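Local coordinates for protein CG4930 (Drosophila melanogaster, PDB 3ISM) that binds and inhibits endonuclease G, at residues 31-36 against 88-93; 98-103 against 141-146; 275-280 against 290-295; 310-315 against 344-349. The protein carries 1 engineered substitution. One frame throughout, in Å; residues are numbered along the deposited sequence.

Contact 1 of 4, residues 31-36 against 88-93; sequences DPVKDY and ASQLLE
The axes of helices 32-36 and 88-93 run at 24° to each other and approach to 9.2 Å, and the backbones come nearest at Val33 and Leu91, whose CA atoms are 5.0 Å apart. Val33 makes the closest approach to the opposing main chain. Val33 CG2, anti to the carbonyl carbon, lies 3.5 Å from Leu91 N. Val33 CG2 also touches Gln90 CB at 3.6 Å, where the two side chains cross at about a right angle. Beyond this point Gln90 is extended, and its amide end turns back along its own helix to a hydrogen bond from NE2 to Glu86. Such close apolar helix packing suits the all-helical Ku C-terminal-like domain, in which helix 32-43 lies beside helix 81-102 while helix 52-75 covers the far end of the leucine through Ile70. Leu91 serves both ends of the opposing turn, because its CG is anti to the backbone N and its two methyls part. Leu91 CD1 lies 3.5 Å from Tyr36 CB and reaches the start of the ring obliquely, 3.7 Å from Tyr36 CG, whereas Leu91 CD2 meets Pro32 CB in the first turn at 4.1 Å. Tyr36 leans on Phe59 and Thr62 of helix 52-75, and its hydroxyl hydrogen-bonds to the carboxylate of Asp98, farther along helix 81-102.

Contact 2 of 4, residues 98-103 against 141-146; sequences DACFYD and SRDSDL
Asp143 opens the contact with its backbone, Asp143 O lying 3.5 Å from Cys100 CB. Its carboxylate is wedged over the main chain, flanked by both N and C (chi1 42°), beside the Cys100 sulfur; OD1 takes a hydrogen bond from Trp140 N and OD2 a salt bridge from Arg96. Ser144 follows with the one direct hydrogen bond between the segments. Ser144 OG, anti to the backbone N, donates to Cys100 O over 2.7 Å, in the carbonyl plane and on a lone pair. Ser144 OG in turn accepts from Leu146 N at 3.2 Å, closing an ST turn. An alanine in place of Ser144 would lose both bonds and would probably loosen the turn and weaken the hold on the Cys100 carbonyl. A water donates to Cys100 O at 2.8 Å and accepts from Asp145 N, so two donors grip a carbonyl whose usual helical partner, four residues on, is Pro104 with no N-H to offer. Leu146 then brings CD1 to 3.2 Å from Cys100 O and 3.6 Å from Phe101 O. Arg99 of the CG8862 (EndoG) chain pairs with the Asp145 carboxylate and donates to Phe101 O, so this loop and helix end form part of the inhibitor's face to the nuclease. The loop covers the C-terminal end of helix 81-102, with Ser144 and Leu146 resting on Pro104 at the start of helix 104-120.

Contact 3 of 4, residues 275-280 against 290-295; sequences ELLQEY and DDYNSW
Aromatic packing dominates between helices 275-280 and 290-295. The Tyr280 and Tyr292 side chains slide past each other in opposite directions, their ring centroids 5.3 Å apart and their planes inclined at 54°, an oblique pairing. Tyr280 CE2 comes in at the edge of the Tyr292 ring, 3.3 Å from Tyr292 CD1. The Trp295 ring joins more loosely, its CZ3 lying at the edge of the Tyr280 ring. The two segments belong to successive helices, 267-287 and 290-305, which turn back on each other as a helical hairpin; the local axes are inclined at 138° and come no nearer than 12.6 Å, a gap that long side chains span, each set with CG anti to its backbone N. Aliphatic contact comes from one branch of Leu277: its CD1 meets Trp295 CZ3 tip to tip at 3.6 Å, in the plane of the indole, and touches Tyr292 OH at 3.4 Å, where leucine and tyrosine cross nearly at right angles. The two tyrosine hydroxyls find their polar partners outside the pair of segments. Tyr292 OH hydrogen-bonds to the backbone O of Leu321, anchoring the hairpin to a later loop. A leucine in place of Tyr292 would lose the ring pairing with Tyr280 and the bond to Leu321 O, and would probably loosen the hairpin's tie to that loop. Tyr280 OH pairs with Arg253 of helix 238-261.

Contact 4 of 4, residues 310-315 against 344-349; sequences DFWRDK and EKAGCK
Trp312 projects from helix 310-315 with CG anti to the backbone N (chi1 174°), so that the pyrrole edge of its indole is presented to the bend at 344-349. Trp312 NE1 donates to Lys345 O at 3.0 Å with an N-H...O angle of 157°. The carbonyl oxygen lies close to the indole plane, whereas the nitrogen sits well above the plane of the carbonyl, away from its lone pairs. Lys345 O also accepts from Cys348 N, so the backbone bond that closes the turn and the indole share one acceptor. Ala346 and Cys348 lie on opposite sides of the indole plane. Ala346 CB approaches Trp312 CD1 obliquely at 3.9 Å. Across the ring, Cys348 SG makes a sulfur-aromatic contact, 4.4 Å from the centroid of the Trp312 five-membered ring and 51° off its normal. Cys348 SG is also 3.7 Å from Arg313 CG, so it bridges two adjacent side chains of the helix. Arg313 carries its guanidinium away, bent at chi3, toward a long, purely electrostatic pairing with Asp310 in its own helix. Lys345 starts toward the indole but leads its amine off. Trp312 also meets the Phe342 ring at a steep angle and touches Arg300 and Val303 of helix 290-305. The polypeptide makes its reversal as a type I' beta turn from Lys345 to Cys348, whose central residues, Ala346 and Gly347, both have positive phi, and the tryptophan docks this near-C-terminal turn onto helix 309-317.

In the fold
The four contacts fall into two pairs on opposite sides of the chain's centre. Contacts 1 and 2 share helix 81-102 and touch each other; contacts 3 and 4, with centres about 17 Å apart, sit on the successive helices 290-305 and 309-317. Contacts 1 and 3 are buried helix-to-helix packing, mainly aliphatic in the first and largely aromatic in the other. In contacts 2 and 4 a loop is docked on a helix by a hydrogen bond to a backbone carbonyl, donated from the loop in contact 2 and from the helix in contact 4. Contact 2 is partly buried and borders EndoG, whereas contact 4 lies at the surface with no other chain of the assembly touching its segments.

Contact 1 of 4, residues 31-36 against 88-93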
# COMPACT_ATOMS: atom_id res chain seq x y z
N ASP C 31 17.45 30.23 31.09
CA ASP C 31 17.65 29.14 30.12
C ASP C 31 16.70 29.31 28.93
O ASP C 31 15.70 28.59 28.82
CB ASP C 31 17.45 27.77 30.78
CG ASP C 31 18.04 26.61 29.95
OD1 ASP C 31 18.37 26.79 28.75
OD2 ASP C 31 18.15 25.50 30.50
N PRO C 32 17.02 30.25 28.03
CA PRO C 32 16.13 30.67 26.93
C PRO C 32 15.73 29.54 26.01
O PRO C 32 14.55 29.42 25.68
CB PRO C 32 16.97 31.69 26.15
CG PRO C 32 18.02 32.14 27.10
CD PRO C 32 18.31 30.97 27.99
N VAL C 33 16.71 28.74 25.60
CA VAL C 33 16.48 27.65 24.67
C VAL C 33 15.48 26.65 25.27
O VAL C 33 14.57 26.22 24.58
CB VAL C 33 17.79 26.92 24.29
CG1 VAL C 33 17.53 25.82 23.25
CG2 VAL C 33 18.82 27.92 23.77
N LYS C 34 15.66 26.31 26.55
CA LYS C 34 14.73 25.39 27.24
C LYS C 34 13.29 25.92 27.33
O LYS C 34 12.34 25.21 27.01
CB LYS C 34 15.28 24.99 28.61
CG LYS C 34 14.24 24.45 29.60
CD LYS C 34 14.83 24.27 31.00
CE LYS C 34 13.73 24.09 32.05
NZ LYS C 34 14.27 23.51 33.32
N ASP C 35 13.14 27.18 27.76
CA ASP C 35 11.82 27.84 27.75
C ASP C 35 11.19 27.82 26.36
O ASP C 35 9.99 27.56 26.22
CB ASP C 35 11.94 29.29 28.24
CG ASP C 35 12.31 29.41 29.71
OD1 ASP C 35 12.24 28.39 30.44
OD2 ASP C 35 12.66 30.52 30.13
N TYR C 36 12.01 28.08 25.34
CA TYR C 36 11.57 28.10 23.95
C TYR C 36 11.10 26.71 23.51
O TYR C 36 10.01 26.57 22.96
CB TYR C 36 12.67 28.61 23.00
CG TYR C 36 12.32 28.39 21.54
CD1 TYR C 36 11.47 29.27 20.88
CD2 TYR C 36 12.80 27.28 20.83
CE1 TYR C 36 11.11 29.06 19.54
CE2 TYR C 36 12.45 27.07 19.50
CZ TYR C 36 11.61 27.96 18.86
OH TYR C 36 11.24 27.75 17.56
N ALA C 88 22.08 33.70 22.86
CA ALA C 88 21.43 34.16 21.64
C ALA C 88 21.69 33.25 20.46
O ALA C 88 20.78 32.93 19.70
CB ALA C 88 21.86 35.57 21.32
N SER C 89 22.94 32.81 20.32
CA SER C 89 23.36 31.89 19.26
C SER C 89 22.57 30.56 19.31
O SER C 89 21.98 30.13 18.31
CB SER C 89 24.87 31.65 19.41
OG SER C 89 25.35 30.69 18.49
N GLN C 90 22.53 29.95 20.49
CA GLN C 90 21.79 28.70 20.69
C GLN C 90 20.29 28.83 20.45
O GLN C 90 19.70 27.98 19.80
CB GLN C 90 22.04 28.15 22.09
CG GLN C 90 23.47 27.68 22.33
CD GLN C 90 23.64 27.03 23.69
OE1 GLN C 90 22.71 26.41 24.21
NE2 GLN C 90 24.84 27.13 24.26
N LEU C 91 19.67 29.88 20.98
CA LEU C 91 18.25 30.15 20.73
C LEU C 91 17.99 30.44 19.25
O LEU C 91 17.04 29.91 18.67
CB LEU C 91 17.71 31.30 21.62
CG LEU C 91 16.21 31.68 21.46
CD1 LEU C 91 15.31 30.48 21.66
CD2 LEU C 91 15.81 32.79 22.42
N LEU C 92 18.86 31.24 18.62
CA LEU C 92 18.69 31.56 17.21
C LEU C 92 18.71 30.31 16.34
O LEU C 92 17.86 30.14 15.46
CB LEU C 92 19.76 32.55 16.73
CG LEU C 92 19.68 33.11 15.31
CD1 LEU C 92 18.36 33.80 15.10
CD2 LEU C 92 20.82 34.09 15.07
N GLU C 93 19.68 29.44 16.59
CA GLU C 93 19.79 28.17 15.88
C GLU C 93 18.55 27.28 16.03
O GLU C 93 18.01 26.79 15.05
CB GLU C 93 21.03 27.43 16.38
CG GLU C 93 21.40 26.26 15.51
CD GLU C 93 22.91 26.06 15.42
OE1 GLU C 93 23.66 26.47 16.36
OE2 GLU C 93 23.34 25.49 14.40

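Contact 2 of 4, residues 98-103 against 141-146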
# COMPACT_ATOMS: atom_id res chain seq x y z
N ASP C 98 13.10 25.54 13.54
CA ASP C 98 11.64 25.47 13.52
C ASP C 98 11.04 26.36 12.44
O ASP C 98 10.10 25.95 11.75
CB ASP C 98 11.07 25.84 14.88
CG ASP C 98 11.32 24.77 15.92
OD1 ASP C 98 11.37 23.59 15.53
OD2 ASP C 98 11.50 25.10 17.10
N ALA C 99 11.57 27.58 12.30
CA ALA C 99 11.07 28.50 11.29
C ALA C 99 11.13 27.94 9.86
O ALA C 99 10.23 28.20 9.06
CB ALA C 99 11.80 29.82 11.36
N CYS C 100 12.18 27.16 9.56
CA CYS C 100 12.34 26.51 8.25
C CYS C 100 11.17 25.59 7.92
O CYS C 100 10.89 25.33 6.75
CB CYS C 100 13.61 25.66 8.21
SG CYS C 100 15.18 26.54 8.19
N PHE C 101 10.53 25.03 8.95
CA PHE C 101 9.43 24.10 8.78
C PHE C 101 8.08 24.82 8.90
O PHE C 101 7.19 24.62 8.06
CB PHE C 101 9.52 22.97 9.82
CG PHE C 101 8.42 21.94 9.71
CD1 PHE C 101 8.52 20.89 8.80
CD2 PHE C 101 7.28 22.02 10.51
CE1 PHE C 101 7.51 19.94 8.70
CE2 PHE C 101 6.26 21.06 10.41
CZ PHE C 101 6.37 20.03 9.50
N TYR C 102 7.93 25.65 9.94
CA TYR C 102 6.64 26.31 10.22
C TYR C 102 6.41 27.66 9.51
O TYR C 102 5.30 27.91 9.06
CB TYR C 102 6.43 26.53 11.72
CG TYR C 102 6.42 25.28 12.56
CD1 TYR C 102 7.50 24.96 13.36
CD2 TYR C 102 5.32 24.43 12.56
CE1 TYR C 102 7.52 23.83 14.14
CE2 TYR C 102 5.32 23.28 13.32
CZ TYR C 102 6.42 22.99 14.12
OH TYR C 102 6.43 21.87 14.90
N ASP C 103 7.43 28.53 9.43
CA ASP C 103 7.20 29.94 9.06
C ASP C 103 8.48 30.70 8.70
O ASP C 103 8.97 31.52 9.49
CB ASP C 103 6.52 30.65 10.24
CG ASP C 103 5.59 31.80 9.82
OD1 ASP C 103 5.53 32.18 8.62
OD2 ASP C 103 4.92 32.33 10.72
N SER C 141 16.32 26.71 -0.08
CA SER C 141 16.18 25.29 -0.45
C SER C 141 17.20 24.34 0.19
O SER C 141 17.02 23.12 0.17
CB SER C 141 16.11 25.09 -1.97
OG SER C 141 17.30 25.51 -2.59
N ARG C 142 18.27 24.89 0.76
CA ARG C 142 19.26 24.05 1.43
C ARG C 142 18.66 23.48 2.71
O ARG C 142 18.97 22.35 3.08
CB ARG C 142 20.52 24.86 1.74
CG ARG C 142 21.75 24.06 2.15
CD ARG C 142 22.26 23.13 1.07
NE ARG C 142 22.53 23.78 -0.22
CZ ARG C 142 23.72 24.24 -0.59
NH1 ARG C 142 24.77 24.16 0.23
NH2 ARG C 142 23.86 24.80 -1.79
N ASP C 143 17.79 24.24 3.36
CA ASP C 143 17.30 23.88 4.68
C ASP C 143 15.78 23.83 4.87
O ASP C 143 15.31 23.55 5.97
CB ASP C 143 17.96 24.82 5.72
CG ASP C 143 18.01 26.28 5.25
OD1 ASP C 143 17.00 26.77 4.70
OD2 ASP C 143 19.06 26.95 5.42
N SER C 144 15.00 24.10 3.83
CA SER C 144 13.54 24.19 4.03
C SER C 144 12.72 23.58 2.88
O SER C 144 13.03 23.83 1.72
CB SER C 144 13.14 25.65 4.25
OG SER C 144 11.73 25.83 4.28
N ASP C 145 11.69 22.78 3.19
CA ASP C 145 10.83 22.23 2.13
C ASP C 145 9.85 23.25 1.54
O ASP C 145 9.05 22.93 0.65
CB ASP C 145 10.14 20.90 2.52
CG ASP C 145 9.12 21.05 3.66
OD1 ASP C 145 8.88 22.16 4.18
OD2 ASP C 145 8.54 20.00 4.04
N LEU C 146 9.93 24.48 2.02
CA LEU C 146 9.14 25.58 1.49
C LEU C 146 9.80 26.23 0.28
O LEU C 146 9.23 27.13 -0.34
CB LEU C 146 8.89 26.64 2.56
CG LEU C 146 7.81 26.20 3.55
CD1 LEU C 146 8.37 25.49 4.78
CD2 LEU C 146 7.03 27.40 3.96
O HOH W 1 11.11 22.63 5.97

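Contact 3 of 4, residues 275-280 against 290-295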
# COMPACT_ATOMS: atom_id res chain seq x y z
N GLU C 275 7.94 -44.16 -6.56
CA GLU C 275 8.74 -42.97 -6.82
C GLU C 275 7.89 -41.92 -7.53
O GLU C 275 7.78 -40.78 -7.06
CB GLU C 275 9.92 -43.36 -7.72
CG GLU C 275 11.29 -42.89 -7.26
CD GLU C 275 12.41 -43.60 -7.99
OE1 GLU C 275 12.30 -44.82 -8.22
OE2 GLU C 275 13.41 -42.94 -8.35
N LEU C 276 7.29 -42.33 -8.65
CA LEU C 276 6.46 -41.44 -9.47
C LEU C 276 5.16 -41.04 -8.78
O LEU C 276 4.76 -39.87 -8.82
CB LEU C 276 6.18 -42.08 -10.84
CG LEU C 276 5.25 -41.34 -11.80
CD1 LEU C 276 5.71 -39.91 -12.05
CD2 LEU C 276 5.13 -42.07 -13.11
N LEU C 277 4.51 -42.01 -8.13
CA LEU C 277 3.22 -41.79 -7.49
C LEU C 277 3.26 -40.75 -6.38
O LEU C 277 2.28 -40.04 -6.16
CB LEU C 277 2.67 -43.12 -6.94
CG LEU C 277 1.21 -43.19 -6.45
CD1 LEU C 277 0.21 -42.69 -7.49
CD2 LEU C 277 0.88 -44.62 -6.02
N GLN C 278 4.40 -40.65 -5.70
CA GLN C 278 4.58 -39.64 -4.65
C GLN C 278 4.71 -38.23 -5.24
O GLN C 278 4.14 -37.28 -4.70
CB GLN C 278 5.79 -39.98 -3.76
CG GLN C 278 5.83 -39.17 -2.46
CD GLN C 278 6.95 -39.58 -1.53
OE1 GLN C 278 7.99 -40.08 -1.97
NE2 GLN C 278 6.76 -39.35 -0.24
N GLU C 279 5.44 -38.11 -6.35
CA GLU C 279 5.59 -36.81 -6.98
C GLU C 279 4.37 -36.40 -7.80
O GLU C 279 4.00 -35.22 -7.80
CB GLU C 279 6.90 -36.71 -7.77
CG GLU C 279 8.16 -36.74 -6.88
CD GLU C 279 7.96 -36.12 -5.50
OE1 GLU C 279 7.50 -34.95 -5.41
OE2 GLU C 279 8.27 -36.80 -4.49
N TYR C 280 3.73 -37.35 -8.47
CA TYR C 280 2.48 -37.06 -9.15
C TYR C 280 1.41 -36.62 -8.14
O TYR C 280 0.69 -35.65 -8.40
CB TYR C 280 2.01 -38.25 -10.00
CG TYR C 280 0.56 -38.16 -10.43
CD1 TYR C 280 0.08 -37.04 -11.12
CD2 TYR C 280 -0.32 -39.20 -10.17
CE1 TYR C 280 -1.25 -36.96 -11.49
CE2 TYR C 280 -1.64 -39.13 -10.56
CZ TYR C 280 -2.11 -38.01 -11.21
OH TYR C 280 -3.43 -37.96 -11.59
N ASP C 290 -8.70 -33.84 -7.72
CA ASP C 290 -9.97 -34.55 -7.93
C ASP C 290 -9.86 -35.83 -8.79
O ASP C 290 -10.50 -36.84 -8.48
CB ASP C 290 -11.04 -33.62 -8.51
CG ASP C 290 -12.45 -34.19 -8.38
OD1 ASP C 290 -12.86 -34.51 -7.24
OD2 ASP C 290 -13.14 -34.32 -9.41
N ASP C 291 -9.06 -35.77 -9.86
CA ASP C 291 -8.77 -36.95 -10.69
C ASP C 291 -7.98 -37.98 -9.89
O ASP C 291 -8.25 -39.18 -9.95
CB ASP C 291 -7.96 -36.57 -11.93
CG ASP C 291 -8.72 -35.65 -12.87
OD1 ASP C 291 -9.88 -35.26 -12.58
OD2 ASP C 291 -8.16 -35.32 -13.93
N TYR C 292 -7.00 -37.49 -9.14
CA TYR C 292 -6.17 -38.34 -8.32
C TYR C 292 -7.01 -39.08 -7.28
O TYR C 292 -6.84 -40.28 -7.08
CB TYR C 292 -5.08 -37.52 -7.62
CG TYR C 292 -4.08 -38.39 -6.92
CD1 TYR C 292 -2.88 -38.72 -7.53
CD2 TYR C 292 -4.32 -38.89 -5.64
CE1 TYR C 292 -1.96 -39.52 -6.91
CE2 TYR C 292 -3.40 -39.69 -4.99
CZ TYR C 292 -2.22 -40.01 -5.64
OH TYR C 292 -1.28 -40.80 -5.02
N ASN C 293 -7.93 -38.35 -6.64
CA ASN C 293 -8.76 -38.91 -5.57
C ASN C 293 -9.74 -39.98 -6.02
O ASN C 293 -10.10 -40.87 -5.25
CB ASN C 293 -9.50 -37.78 -4.83
CG ASN C 293 -8.57 -36.96 -3.96
OD1 ASN C 293 -7.41 -37.33 -3.75
ND2 ASN C 293 -9.07 -35.82 -3.47
N SER C 294 -10.16 -39.91 -7.28
CA SER C 294 -11.01 -40.93 -7.86
C SER C 294 -10.17 -42.15 -8.24
O SER C 294 -10.48 -43.28 -7.85
CB SER C 294 -11.75 -40.38 -9.07
OG SER C 294 -12.11 -39.03 -8.85
N TRP C 295 -9.09 -41.90 -8.99
CA TRP C 295 -8.25 -42.96 -9.58
C TRP C 295 -7.45 -43.74 -8.56
O TRP C 295 -7.24 -44.95 -8.73
CB TRP C 295 -7.32 -42.35 -10.64
CG TRP C 295 -6.21 -43.24 -11.16
CD1 TRP C 295 -6.27 -44.11 -12.21
CD2 TRP C 295 -4.85 -43.30 -10.68
NE1 TRP C 295 -5.05 -44.72 -12.41
CE2 TRP C 295 -4.17 -44.24 -11.48
CE3 TRP C 295 -4.16 -42.66 -9.64
CZ2 TRP C 295 -2.82 -44.56 -11.28
CZ3 TRP C 295 -2.82 -42.97 -9.44
CH2 TRP C 295 -2.16 -43.91 -10.26

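Contact 4 of 4, residues 310-315 against 344-349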
# COMPACT_ATOMS: atom_id res chain seq x y z
N ASP C 310 3.09 -56.05 -0.53
CA ASP C 310 4.32 -55.30 -0.27
C ASP C 310 4.17 -53.86 -0.74
O ASP C 310 4.58 -52.93 -0.05
CB ASP C 310 5.52 -55.94 -0.97
CG ASP C 310 5.88 -57.29 -0.40
OD1 ASP C 310 6.14 -58.21 -1.20
OD2 ASP C 310 5.89 -57.44 0.84
N PHE C 311 3.57 -53.70 -1.92
CA PHE C 311 3.34 -52.37 -2.47
C PHE C 311 2.33 -51.63 -1.62
O PHE C 311 2.55 -50.48 -1.26
CB PHE C 311 2.90 -52.43 -3.94
CG PHE C 311 2.91 -51.08 -4.63
CD1 PHE C 311 4.10 -50.51 -5.06
CD2 PHE C 311 1.72 -50.39 -4.85
CE1 PHE C 311 4.12 -49.27 -5.70
CE2 PHE C 311 1.73 -49.14 -5.49
CZ PHE C 311 2.93 -48.59 -5.92
N TRP C 312 1.23 -52.30 -1.26
CA TRP C 312 0.18 -51.67 -0.46
C TRP C 312 0.71 -51.13 0.87
O TRP C 312 0.59 -49.93 1.15
CB TRP C 312 -1.01 -52.63 -0.25
CG TRP C 312 -2.09 -52.10 0.69
CD1 TRP C 312 -2.55 -52.70 1.84
CD2 TRP C 312 -2.85 -50.89 0.55
NE1 TRP C 312 -3.54 -51.94 2.41
CE2 TRP C 312 -3.74 -50.82 1.64
CE3 TRP C 312 -2.86 -49.85 -0.40
CZ2 TRP C 312 -4.63 -49.75 1.82
CZ3 TRP C 312 -3.75 -48.79 -0.21
CH2 TRP C 312 -4.62 -48.75 0.89
N ARG C 313 1.34 -52.00 1.66
CA ARG C 313 1.78 -51.66 3.01
C ARG C 313 2.95 -50.67 3.07
O ARG C 313 2.88 -49.69 3.80
CB ARG C 313 2.14 -52.92 3.80
CG ARG C 313 0.98 -53.89 3.99
CD ARG C 313 1.31 -54.90 5.06
NE ARG C 313 2.60 -55.55 4.82
CZ ARG C 313 2.76 -56.67 4.11
NH1 ARG C 313 1.73 -57.29 3.56
NH2 ARG C 313 3.98 -57.17 3.97
N ASP C 314 4.01 -50.92 2.30
CA ASP C 314 5.27 -50.16 2.39
C ASP C 314 5.27 -48.91 1.52
O ASP C 314 6.08 -47.99 1.74
CB ASP C 314 6.47 -51.03 2.00
CG ASP C 314 6.53 -52.34 2.76
OD1 ASP C 314 5.92 -52.43 3.85
OD2 ASP C 314 7.19 -53.28 2.27
N LYS C 315 4.39 -48.87 0.53
CA LYS C 315 4.33 -47.72 -0.36
C LYS C 315 3.05 -46.91 -0.18
O LYS C 315 3.10 -45.77 0.27
CB LYS C 315 4.54 -48.15 -1.83
CG LYS C 315 5.76 -49.06 -2.06
CD LYS C 315 7.06 -48.39 -1.62
CE LYS C 315 8.26 -49.31 -1.82
NZ LYS C 315 9.54 -48.59 -1.56
N GLU C 344 -7.92 -48.37 5.28
CA GLU C 344 -8.45 -49.46 6.12
C GLU C 344 -8.80 -50.72 5.32
O GLU C 344 -9.96 -51.15 5.29
CB GLU C 344 -9.63 -48.96 6.97
CG GLU C 344 -9.20 -48.18 8.22
CD GLU C 344 -10.29 -47.28 8.78
OE1 GLU C 344 -11.48 -47.67 8.72
OE2 GLU C 344 -9.97 -46.19 9.29
N LYS C 345 -7.78 -51.30 4.69
CA LYS C 345 -7.89 -52.52 3.90
C LYS C 345 -6.66 -53.40 4.11
O LYS C 345 -5.58 -52.89 4.42
CB LYS C 345 -8.07 -52.21 2.41
CG LYS C 345 -9.42 -51.60 2.07
CD LYS C 345 -9.99 -52.16 0.79
CE LYS C 345 -11.46 -51.77 0.63
NZ LYS C 345 -12.26 -52.14 1.83
N ALA C 346 -6.84 -54.71 3.94
CA ALA C 346 -5.81 -55.74 4.22
C ALA C 346 -5.24 -55.66 5.65
O ALA C 346 -4.07 -55.99 5.87
CB ALA C 346 -4.70 -55.72 3.16
N GLY C 347 -6.07 -55.23 6.59
CA GLY C 347 -5.66 -55.08 7.99
C GLY C 347 -4.98 -53.76 8.34
O GLY C 347 -4.73 -53.47 9.51
N CYS C 348 -4.68 -52.95 7.32
CA CYS C 348 -3.94 -51.70 7.51
C CYS C 348 -4.78 -50.58 8.09
O CYS C 348 -6.01 -50.65 8.13
CB CYS C 348 -3.32 -51.23 6.19
SG CYS C 348 -1.86 -52.13 5.67
N LYS C 349 -4.09 -49.53 8.54
CA LYS C 349 -4.73 -48.30 8.96
C LYS C 349 -3.99 -47.13 8.32
O LYS C 349 -2.87 -47.29 7.84
CB LYS C 349 -4.72 -48.17 10.49
CG LYS C 349 -5.79 -49.01 11.17
CD LYS C 349 -5.33 -49.52 12.53
CE LYS C 349 -6.37 -50.44 13.15
NZ LYS C 349 -5.97 -50.90 14.52